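Long-range contacts in coenzyme A transferase (Yersinia pestis, PDB 3QLI), which probably transfers coenzyme A from an acyl-CoA to a carboxylate such as acetate: residues D234-Q239 and N257-H262; K284-G289 and I326-N331; D230-G235 and N331-N336. One frame throughout, in Å; residues are numbered along the deposited sequence.

Contact 1. Residues D234-Q239 and N257-H262; sequences DGACLQ and NDLGIH
Gly260 O takes Leu238 N at 2.8 Å, an almost straight bond (177° at the hydrogen), and also receives a CA-H...O contact from Cys237 CA. One step back, Gly260 N donates a hydrogen bond to Ala236 O, also at 2.8 Å, and one step on His262 N bonds to Leu238 O. This ladder pairs Cys237 with Gly260 and Leu238 with Ile261 as neighbours in parallel strands. It closes a beta-alpha-beta crossover in which helix 244-252 links strand 237-240 to strand 260-261, an outermost strand of its sheet within the chain. On one face, Leu238 and Ile261 point to helix 268-276, and Leu238 CD1 meets Leu259 CD1 at 4.0 Å, the two leucines crossing obliquely. On the other face, Cys237 SG, anti to its backbone N (chi1 -175°), lies 3.8 Å from His262 CB. A water donates to both Cys237 O and His262 O, while His262 NE2 is held by Val320 O. Before the strands begin, Leu259 CD2 packs 4.0 Å from Ala236 CB, and Gly235 CA touches Asp258 O in a CA-H...O contact. The exposed end is polar: Asn257 N reaches Asp234 OD1 at 3.1 Å from above the carboxylate plane, whose tilt against the Asn257 amide plane is 31°.

Contact 2. Residues K284-G289 and I326-N331; sequences KTLDRG and IAQNDN
The flat carboxamide of Asn329 has the aliphatic chain of Lys284 over one face, with Lys284 CD 3.8 Å from Asn329 ND2 and Lys284 CB 3.4 Å from Asn329 OD1. Leu286 CB stands beyond the oxygen edge, displaced to the side away from the lysine, 4.0 Å from Asn329 OD1. That edge is gripped twice by the backbone: Thr285 N donates to Asn329 OD1 at 2.8 Å through a bent bond (132° at the hydrogen), and Leu286 N, lying in the carbonyl plane, donates at 2.9 Å through a nearly straight one (171°). Asn329 closes a type I beta turn from Ile326, between helix 323-326 and strand 332-337; its side chain thereby ties this turn to the loop ahead of strand 291-293. Two donors on one oxygen fix the rotation of the amide and leave ND2 directed at a water, which also accepts from Lys284 NZ and donates to Asp287 OD2. Lys284 NZ is bonded to Arg290 O and Ile261 O as well. Asp287 OD1 forms salt bridges with Arg290 and Arg315, and Asp287 OD2 is also hydrogen-bonded to Tyr319 OH. At the more open side, Leu286 CD1 packs 3.8 Å from Gln328 CB, while the polar end of Gln328 turns away to His324 O. Thr285 OG1 bonds two waters, one of which donates to Asp330 OD1 and the other accepts from Asp330 N at 2.9 Å.

Contact 3. Residues D230-G235 and N331-N336; sequences DLVPDG and NVVSIN
The loop 230-235 passes beside strand 332-337 without a direct hydrogen bond to it, the CA atoms of Val232 and Val333 standing 6.6 Å apart and those of Gly235 and Asn331 7.0 Å. Val333 carries the packing, and its two methyls divide the work. CG1, anti to the backbone N (chi1 178°), meets Val232 CG2 at 4.0 Å; CG2 meets the ring of Pro233 tip to tip, 4.1 Å from Pro233 CD, and lies as far from Leu231 O. That carbonyl oxygen has a polar partner elsewhere, Arg377 NH1. The loop follows helix 220-230 and leads into strand 237-240, which lies next to 332-337 in the parallel part of the sheet. The contact therefore packs the helix-to-strand connection of an alpha/beta, Rossmann-like fold onto the neighbouring strand. Around the valine the apolar patch continues: Val333 also touches Ile379 of strand 377-381 and Ala236, and Val232 reaches Leu238 and Leu253. At the far end the character changes. Asn331 points its CB toward the loop and brings it 4.0 Å from Gly235 O. A water bridges the two residues, donating to Gly235 O at 2.7 Å and accepting from Asn331 ND2 at the same length. The join thus has apolar packing at one end and a water bridge at the other but no direct hydrogen bond, while the backbones of Asn331 and Val333 pair with strand 237-240.

How the contacts relate
All three contacts lie at or beside strand 237-240. Contact 1 pairs it with strand 260-261; contact 3, centred about 7 Å from contact 1, shares Asp234 and Gly235 with contact 1 and brings in strand 332-337 on the other flank, through Cys237 O to Val333 N at 3.0 Å. Contact 2, centred about 9 Å from contact 1, meets contact 1 where Lys284 CD packs 3.5 Å from Cys237 SG, and shares Asn331 with contact 3, inside whose loop it is nested. Contacts 2 and 3 lie away from the coenzyme A sites. Contact 1 comes nearest: the side chain of Gln239, bonded to Ser334 OG, is about 5 Å from that of Glu264, to which coenzyme A is covalently bound in another structure of this protein.

Contact 1. Residues D234-Q239 and N257-H262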
loop_
_atom_site.group_PDB
_atom_site.type_symbol
_atom_site.label_atom_id
_atom_site.label_comp_id
_atom_site.label_asym_id
_atom_site.label_seq_id
_atom_site.Cartn_x
_atom_site.Cartn_y
_atom_site.Cartn_z
ATOM N N ASP A 234 -26.133 10.404 -1.550
ATOM C CA ASP A 234 -26.624 10.558 -0.179
ATOM C C ASP A 234 -26.063 9.382 0.643
ATOM O O ASP A 234 -25.855 8.287 0.120
ATOM C CB ASP A 234 -28.159 10.578 -0.100
ATOM C CG ASP A 234 -28.780 11.905 -0.570
ATOM O OD1 ASP A 234 -28.196 12.997 -0.364
ATOM O OD2 ASP A 234 -29.890 11.847 -1.137
ATOM N N GLY A 235 -25.805 9.617 1.924
ATOM C CA GLY A 235 -25.318 8.566 2.792
ATOM C C GLY A 235 -23.824 8.326 2.638
ATOM O O GLY A 235 -23.272 7.464 3.313
ATOM N N ALA A 236 -23.169 9.078 1.753
ATOM C CA ALA A 236 -21.712 8.956 1.586
ATOM C C ALA A 236 -20.961 9.236 2.892
ATOM O O ALA A 236 -21.367 10.078 3.690
ATOM C CB ALA A 236 -21.220 9.886 0.483
ATOM N N CYS A 237 -19.858 8.527 3.104
ATOM C CA CYS A 237 -19.039 8.736 4.285
ATOM C C CYS A 237 -17.731 9.393 3.835
ATOM O O CYS A 237 -16.876 8.744 3.230
ATOM C CB CYS A 237 -18.767 7.394 4.964
ATOM S SG CYS A 237 -17.873 7.513 6.525
ATOM N N LEU A 238 -17.580 10.672 4.157
ATOM C CA LEU A 238 -16.566 11.530 3.547
ATOM C C LEU A 238 -15.208 11.537 4.242
ATOM O O LEU A 238 -15.119 11.568 5.475
ATOM C CB LEU A 238 -17.067 12.968 3.528
ATOM C CG LEU A 238 -18.373 13.270 2.797
ATOM C CD1 LEU A 238 -18.718 14.739 2.989
ATOM C CD2 LEU A 238 -18.219 12.927 1.325
ATOM N N GLN A 239 -14.158 11.518 3.429
ATOM C CA GLN A 239 -12.835 11.987 3.860
ATOM C C GLN A 239 -12.404 13.055 2.867
ATOM O O GLN A 239 -12.589 12.880 1.662
ATOM C CB GLN A 239 -11.804 10.864 3.879
ATOM C CG GLN A 239 -10.366 11.374 4.101
ATOM C CD GLN A 239 -9.601 11.559 2.797
ATOM O OE1 GLN A 239 -9.910 10.919 1.789
ATOM N NE2 GLN A 239 -8.596 12.445 2.812
ATOM N N ASN A 257 -28.168 14.714 2.252
ATOM C CA ASN A 257 -28.627 14.337 3.577
ATOM C C ASN A 257 -27.960 13.056 4.084
ATOM O O ASN A 257 -27.516 12.218 3.302
ATOM C CB ASN A 257 -30.147 14.186 3.605
ATOM C CG ASN A 257 -30.628 13.034 2.757
ATOM O OD1 ASN A 257 -30.395 11.865 3.083
ATOM N ND2 ASN A 257 -31.316 13.353 1.660
ATOM N N ASP A 258 -27.899 12.933 5.404
ATOM C CA ASP A 258 -27.362 11.755 6.071
ATOM C C ASP A 258 -25.938 11.386 5.660
ATOM O O ASP A 258 -25.570 10.214 5.652
ATOM C CB ASP A 258 -28.307 10.567 5.903
ATOM C CG ASP A 258 -29.515 10.654 6.827
ATOM O OD1 ASP A 258 -29.338 10.938 8.043
ATOM O OD2 ASP A 258 -30.641 10.451 6.329
ATOM N N LEU A 259 -25.133 12.386 5.329
ATOM C CA LEU A 259 -23.711 12.117 5.106
ATOM C C LEU A 259 -23.026 11.740 6.417
ATOM O O LEU A 259 -23.505 12.069 7.516
ATOM C CB LEU A 259 -23.015 13.324 4.486
ATOM C CG LEU A 259 -23.567 13.781 3.136
ATOM C CD1 LEU A 259 -22.717 14.905 2.542
ATOM C CD2 LEU A 259 -23.627 12.607 2.177
ATOM N N GLY A 260 -21.905 11.034 6.295
ATOM C CA GLY A 260 -21.079 10.722 7.446
ATOM C C GLY A 260 -19.689 11.293 7.244
ATOM O O GLY A 260 -19.330 11.696 6.126
ATOM N N ILE A 261 -18.903 11.328 8.318
ATOM C CA ILE A 261 -17.517 11.772 8.227
ATOM C C ILE A 261 -16.588 10.759 8.883
ATOM O O ILE A 261 -16.792 10.370 10.031
ATOM C CB ILE A 261 -17.306 13.145 8.917
ATOM C CG1 ILE A 261 -17.968 14.273 8.113
ATOM C CG2 ILE A 261 -15.802 13.442 9.092
ATOM C CD1 ILE A 261 -17.926 15.618 8.821
ATOM N N HIS A 262 -15.590 10.315 8.127
ATOM C CA HIS A 262 -14.457 9.569 8.675
ATOM C C HIS A 262 -13.254 10.011 7.864
ATOM O O HIS A 262 -13.003 9.508 6.753
ATOM C CB HIS A 262 -14.673 8.056 8.545
ATOM C CG HIS A 262 -13.529 7.236 9.063
ATOM N ND1 HIS A 262 -13.602 6.494 10.224
ATOM C CD2 HIS A 262 -12.276 7.050 8.578
ATOM C CE1 HIS A 262 -12.449 5.878 10.424
ATOM N NE2 HIS A 262 -11.630 6.191 9.432
HETATM O O HOH W 1 -14.577 7.859 5.073
#

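Contact 2. Residues K284-G289 and I326-N331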
loop_
_atom_site.group_PDB
_atom_site.type_symbol
_atom_site.label_atom_id
_atom_site.label_comp_id
_atom_site.label_asym_id
_atom_site.label_seq_id
_atom_site.Cartn_x
_atom_site.Cartn_y
_atom_site.Cartn_z
ATOM N N LYS A 284 -23.288 5.307 8.859
ATOM C CA LYS A 284 -22.020 4.633 9.130
ATOM C C LYS A 284 -22.210 3.314 9.863
ATOM O O LYS A 284 -23.171 3.122 10.619
ATOM C CB LYS A 284 -21.059 5.525 9.932
ATOM C CG LYS A 284 -20.635 6.804 9.211
ATOM C CD LYS A 284 -19.244 7.301 9.684
ATOM C CE LYS A 284 -19.221 7.595 11.163
ATOM N NZ LYS A 284 -17.922 8.178 11.641
ATOM N N THR A 285 -21.270 2.406 9.637
ATOM C CA THR A 285 -21.214 1.152 10.371
ATOM C C THR A 285 -20.414 1.330 11.668
ATOM O O THR A 285 -20.803 0.835 12.726
ATOM C CB THR A 285 -20.591 0.051 9.499
ATOM O OG1 THR A 285 -21.466 -0.215 8.403
ATOM C CG2 THR A 285 -20.342 -1.237 10.307
ATOM N N LEU A 286 -19.296 2.040 11.590
ATOM C CA LEU A 286 -18.503 2.304 12.784
ATOM C C LEU A 286 -18.748 3.727 13.249
ATOM O O LEU A 286 -19.027 4.610 12.432
ATOM C CB LEU A 286 -17.008 2.122 12.488
ATOM C CG LEU A 286 -16.588 0.748 11.973
ATOM C CD1 LEU A 286 -15.053 0.674 11.747
ATOM C CD2 LEU A 286 -17.051 -0.332 12.948
ATOM N N ASP A 287 -18.619 3.962 14.552
ATOM C CA ASP A 287 -18.755 5.311 15.092
ATOM C C ASP A 287 -20.060 5.957 14.652
ATOM O O ASP A 287 -20.112 7.144 14.315
ATOM C CB ASP A 287 -17.576 6.165 14.647
ATOM C CG ASP A 287 -16.243 5.496 14.935
ATOM O OD1 ASP A 287 -15.854 5.417 16.118
ATOM O OD2 ASP A 287 -15.596 5.037 13.979
ATOM N N ARG A 288 -21.127 5.173 14.633
ATOM C CA ARG A 288 -22.384 5.718 14.151
ATOM C C ARG A 288 -22.779 6.924 14.991
ATOM O O ARG A 288 -22.665 6.917 16.225
ATOM C CB ARG A 288 -23.486 4.651 14.144
ATOM C CG ARG A 288 -24.811 5.156 13.562
ATOM C CD ARG A 288 -25.824 4.020 13.414
ATOM N NE ARG A 288 -27.172 4.537 13.181
ATOM C CZ ARG A 288 -28.116 3.894 12.495
ATOM N NH1 ARG A 288 -27.857 2.702 11.963
ATOM N NH2 ARG A 288 -29.316 4.445 12.332
ATOM N N GLY A 289 -23.216 7.980 14.322
ATOM C CA GLY A 289 -23.654 9.175 15.018
ATOM C C GLY A 289 -22.557 10.196 15.296
ATOM O O GLY A 289 -22.840 11.287 15.782
ATOM N N ILE A 326 -11.454 1.976 7.499
ATOM C CA ILE A 326 -12.120 2.882 6.556
ATOM C C ILE A 326 -13.192 2.133 5.750
ATOM O O ILE A 326 -14.313 2.632 5.549
ATOM C CB ILE A 326 -11.102 3.523 5.590
ATOM C CG1 ILE A 326 -10.155 4.461 6.362
ATOM C CG2 ILE A 326 -11.817 4.299 4.470
ATOM C CD1 ILE A 326 -8.815 4.667 5.684
ATOM N N ALA A 327 -12.836 0.928 5.310
ATOM C CA ALA A 327 -13.666 0.144 4.398
ATOM C C ALA A 327 -14.927 -0.416 5.049
ATOM O O ALA A 327 -15.827 -0.877 4.348
ATOM C CB ALA A 327 -12.846 -1.003 3.778
ATOM N N GLN A 328 -14.994 -0.399 6.376
ATOM C CA GLN A 328 -16.171 -0.952 7.062
ATOM C C GLN A 328 -17.392 -0.049 6.952
ATOM O O GLN A 328 -18.525 -0.501 7.115
ATOM C CB GLN A 328 -15.866 -1.262 8.528
ATOM C CG GLN A 328 -14.641 -2.173 8.725
ATOM C CD GLN A 328 -14.725 -3.451 7.922
ATOM O OE1 GLN A 328 -15.698 -4.198 8.032
ATOM N NE2 GLN A 328 -13.700 -3.712 7.089
ATOM N N ASN A 329 -17.166 1.228 6.681
ATOM C CA ASN A 329 -18.278 2.120 6.386
ATOM C C ASN A 329 -18.621 2.021 4.905
ATOM O O ASN A 329 -17.727 1.991 4.065
ATOM C CB ASN A 329 -17.958 3.560 6.797
ATOM C CG ASN A 329 -17.873 3.728 8.309
ATOM O OD1 ASN A 329 -18.694 3.180 9.042
ATOM N ND2 ASN A 329 -16.873 4.481 8.780
ATOM N N ASP A 330 -19.917 1.932 4.594
ATOM C CA ASP A 330 -20.373 1.845 3.215
ATOM C C ASP A 330 -20.306 3.209 2.548
ATOM O O ASP A 330 -20.413 4.243 3.223
ATOM C CB ASP A 330 -21.823 1.364 3.161
ATOM C CG ASP A 330 -21.973 -0.112 3.499
ATOM O OD1 ASP A 330 -20.971 -0.776 3.839
ATOM O OD2 ASP A 330 -23.119 -0.603 3.432
ATOM N N ASN A 331 -20.140 3.209 1.225
ATOM C CA ASN A 331 -20.234 4.432 0.442
ATOM C C ASN A 331 -19.211 5.473 0.865
ATOM O O ASN A 331 -19.487 6.664 0.842
ATOM C CB ASN A 331 -21.655 5.017 0.523
ATOM C CG ASN A 331 -22.715 4.049 -0.007
ATOM O OD1 ASN A 331 -22.628 3.570 -1.137
ATOM N ND2 ASN A 331 -23.702 3.748 0.820
HETATM O O HOH W 2 -16.138 6.067 11.451
HETATM O O HOH W 3 -22.109 1.831 6.449
HETATM O O HOH W 4 -21.322 -2.188 6.405
#

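Contact 3. Residues D230-G235 and N331-N336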
loop_
_atom_site.group_PDB
_atom_site.type_symbol
_atom_site.label_atom_id
_atom_site.label_comp_id
_atom_site.label_asym_id
_atom_site.label_seq_id
_atom_site.Cartn_x
_atom_site.Cartn_y
_atom_site.Cartn_z
ATOM N N ASP A 230 -20.995 15.117 -8.042
ATOM C CA ASP A 230 -21.841 14.156 -8.743
ATOM C C ASP A 230 -21.503 12.713 -8.360
ATOM O O ASP A 230 -22.332 11.817 -8.506
ATOM C CB ASP A 230 -21.719 14.318 -10.258
ATOM C CG ASP A 230 -22.469 15.530 -10.790
ATOM O OD1 ASP A 230 -23.241 16.155 -10.027
ATOM O OD2 ASP A 230 -22.287 15.845 -11.990
ATOM N N LEU A 231 -20.282 12.497 -7.875
ATOM C CA LEU A 231 -19.817 11.164 -7.496
ATOM C C LEU A 231 -20.070 10.853 -6.019
ATOM O O LEU A 231 -19.719 9.776 -5.539
ATOM C CB LEU A 231 -18.316 11.011 -7.801
ATOM C CG LEU A 231 -17.906 11.075 -9.273
ATOM C CD1 LEU A 231 -16.399 11.236 -9.420
ATOM C CD2 LEU A 231 -18.388 9.837 -10.010
ATOM N N VAL A 232 -20.664 11.804 -5.302
ATOM C CA VAL A 232 -21.031 11.608 -3.902
ATOM C C VAL A 232 -22.527 11.337 -3.763
ATOM O O VAL A 232 -23.350 12.212 -4.045
ATOM C CB VAL A 232 -20.686 12.852 -3.063
ATOM C CG1 VAL A 232 -20.979 12.598 -1.604
ATOM C CG2 VAL A 232 -19.214 13.228 -3.254
ATOM N N PRO A 233 -22.893 10.123 -3.324
ATOM C CA PRO A 233 -24.316 9.805 -3.115
ATOM C C PRO A 233 -24.819 10.264 -1.746
ATOM O O PRO A 233 -23.994 10.495 -0.867
ATOM C CB PRO A 233 -24.338 8.281 -3.189
ATOM C CG PRO A 233 -22.976 7.864 -2.715
ATOM C CD PRO A 233 -22.019 8.953 -3.143
ATOM N N ASP A 234 -26.133 10.404 -1.550
ATOM C CA ASP A 234 -26.624 10.558 -0.179
ATOM C C ASP A 234 -26.063 9.382 0.643
ATOM O O ASP A 234 -25.855 8.287 0.120
ATOM C CB ASP A 234 -28.159 10.578 -0.100
ATOM C CG ASP A 234 -28.780 11.905 -0.570
ATOM O OD1 ASP A 234 -28.196 12.997 -0.364
ATOM O OD2 ASP A 234 -29.890 11.847 -1.137
ATOM N N GLY A 235 -25.805 9.617 1.924
ATOM C CA GLY A 235 -25.318 8.566 2.792
ATOM C C GLY A 235 -23.824 8.326 2.638
ATOM O O GLY A 235 -23.272 7.464 3.313
ATOM N N ASN A 331 -20.140 3.209 1.225
ATOM C CA ASN A 331 -20.234 4.432 0.442
ATOM C C ASN A 331 -19.211 5.473 0.865
ATOM O O ASN A 331 -19.487 6.664 0.842
ATOM C CB ASN A 331 -21.655 5.017 0.523
ATOM C CG ASN A 331 -22.715 4.049 -0.007
ATOM O OD1 ASN A 331 -22.628 3.570 -1.137
ATOM N ND2 ASN A 331 -23.702 3.748 0.820
ATOM N N VAL A 332 -18.024 5.022 1.253
ATOM C CA VAL A 332 -16.941 5.957 1.508
ATOM C C VAL A 332 -16.654 6.747 0.240
ATOM O O VAL A 332 -16.621 6.188 -0.865
ATOM C CB VAL A 332 -15.657 5.228 1.953
ATOM C CG1 VAL A 332 -14.471 6.201 2.000
ATOM C CG2 VAL A 332 -15.876 4.573 3.319
ATOM N N VAL A 333 -16.487 8.058 0.385
ATOM C CA VAL A 333 -15.936 8.846 -0.706
ATOM C C VAL A 333 -14.710 9.568 -0.183
ATOM O O VAL A 333 -14.812 10.378 0.733
ATOM C CB VAL A 333 -16.924 9.865 -1.280
ATOM C CG1 VAL A 333 -16.242 10.671 -2.376
ATOM C CG2 VAL A 333 -18.173 9.149 -1.832
ATOM N N SER A 334 -13.554 9.224 -0.749
ATOM C CA SER A 334 -12.287 9.859 -0.413
ATOM C C SER A 334 -11.956 10.881 -1.487
ATOM O O SER A 334 -11.897 10.542 -2.668
ATOM C CB SER A 334 -11.176 8.816 -0.353
ATOM O OG SER A 334 -9.900 9.448 -0.391
ATOM N N ILE A 335 -11.752 12.130 -1.078
ATOM C CA ILE A 335 -11.425 13.194 -2.017
ATOM C C ILE A 335 -10.077 13.796 -1.663
ATOM O O ILE A 335 -9.935 14.480 -0.649
ATOM C CB ILE A 335 -12.507 14.294 -2.003
ATOM C CG1 ILE A 335 -13.866 13.702 -2.395
ATOM C CG2 ILE A 335 -12.114 15.459 -2.930
ATOM C CD1 ILE A 335 -15.074 14.505 -1.893
ATOM N N ASN A 336 -9.083 13.504 -2.492
ATOM C CA ASN A 336 -7.717 13.974 -2.293
ATOM C C ASN A 336 -7.240 14.767 -3.500
ATOM O O ASN A 336 -7.727 14.572 -4.600
ATOM C CB ASN A 336 -6.787 12.793 -2.078
ATOM C CG ASN A 336 -6.988 12.141 -0.733
ATOM O OD1 ASN A 336 -6.942 12.811 0.293
ATOM N ND2 ASN A 336 -7.228 10.837 -0.731
HETATM O O HOH W 5 -24.054 4.854 3.251
#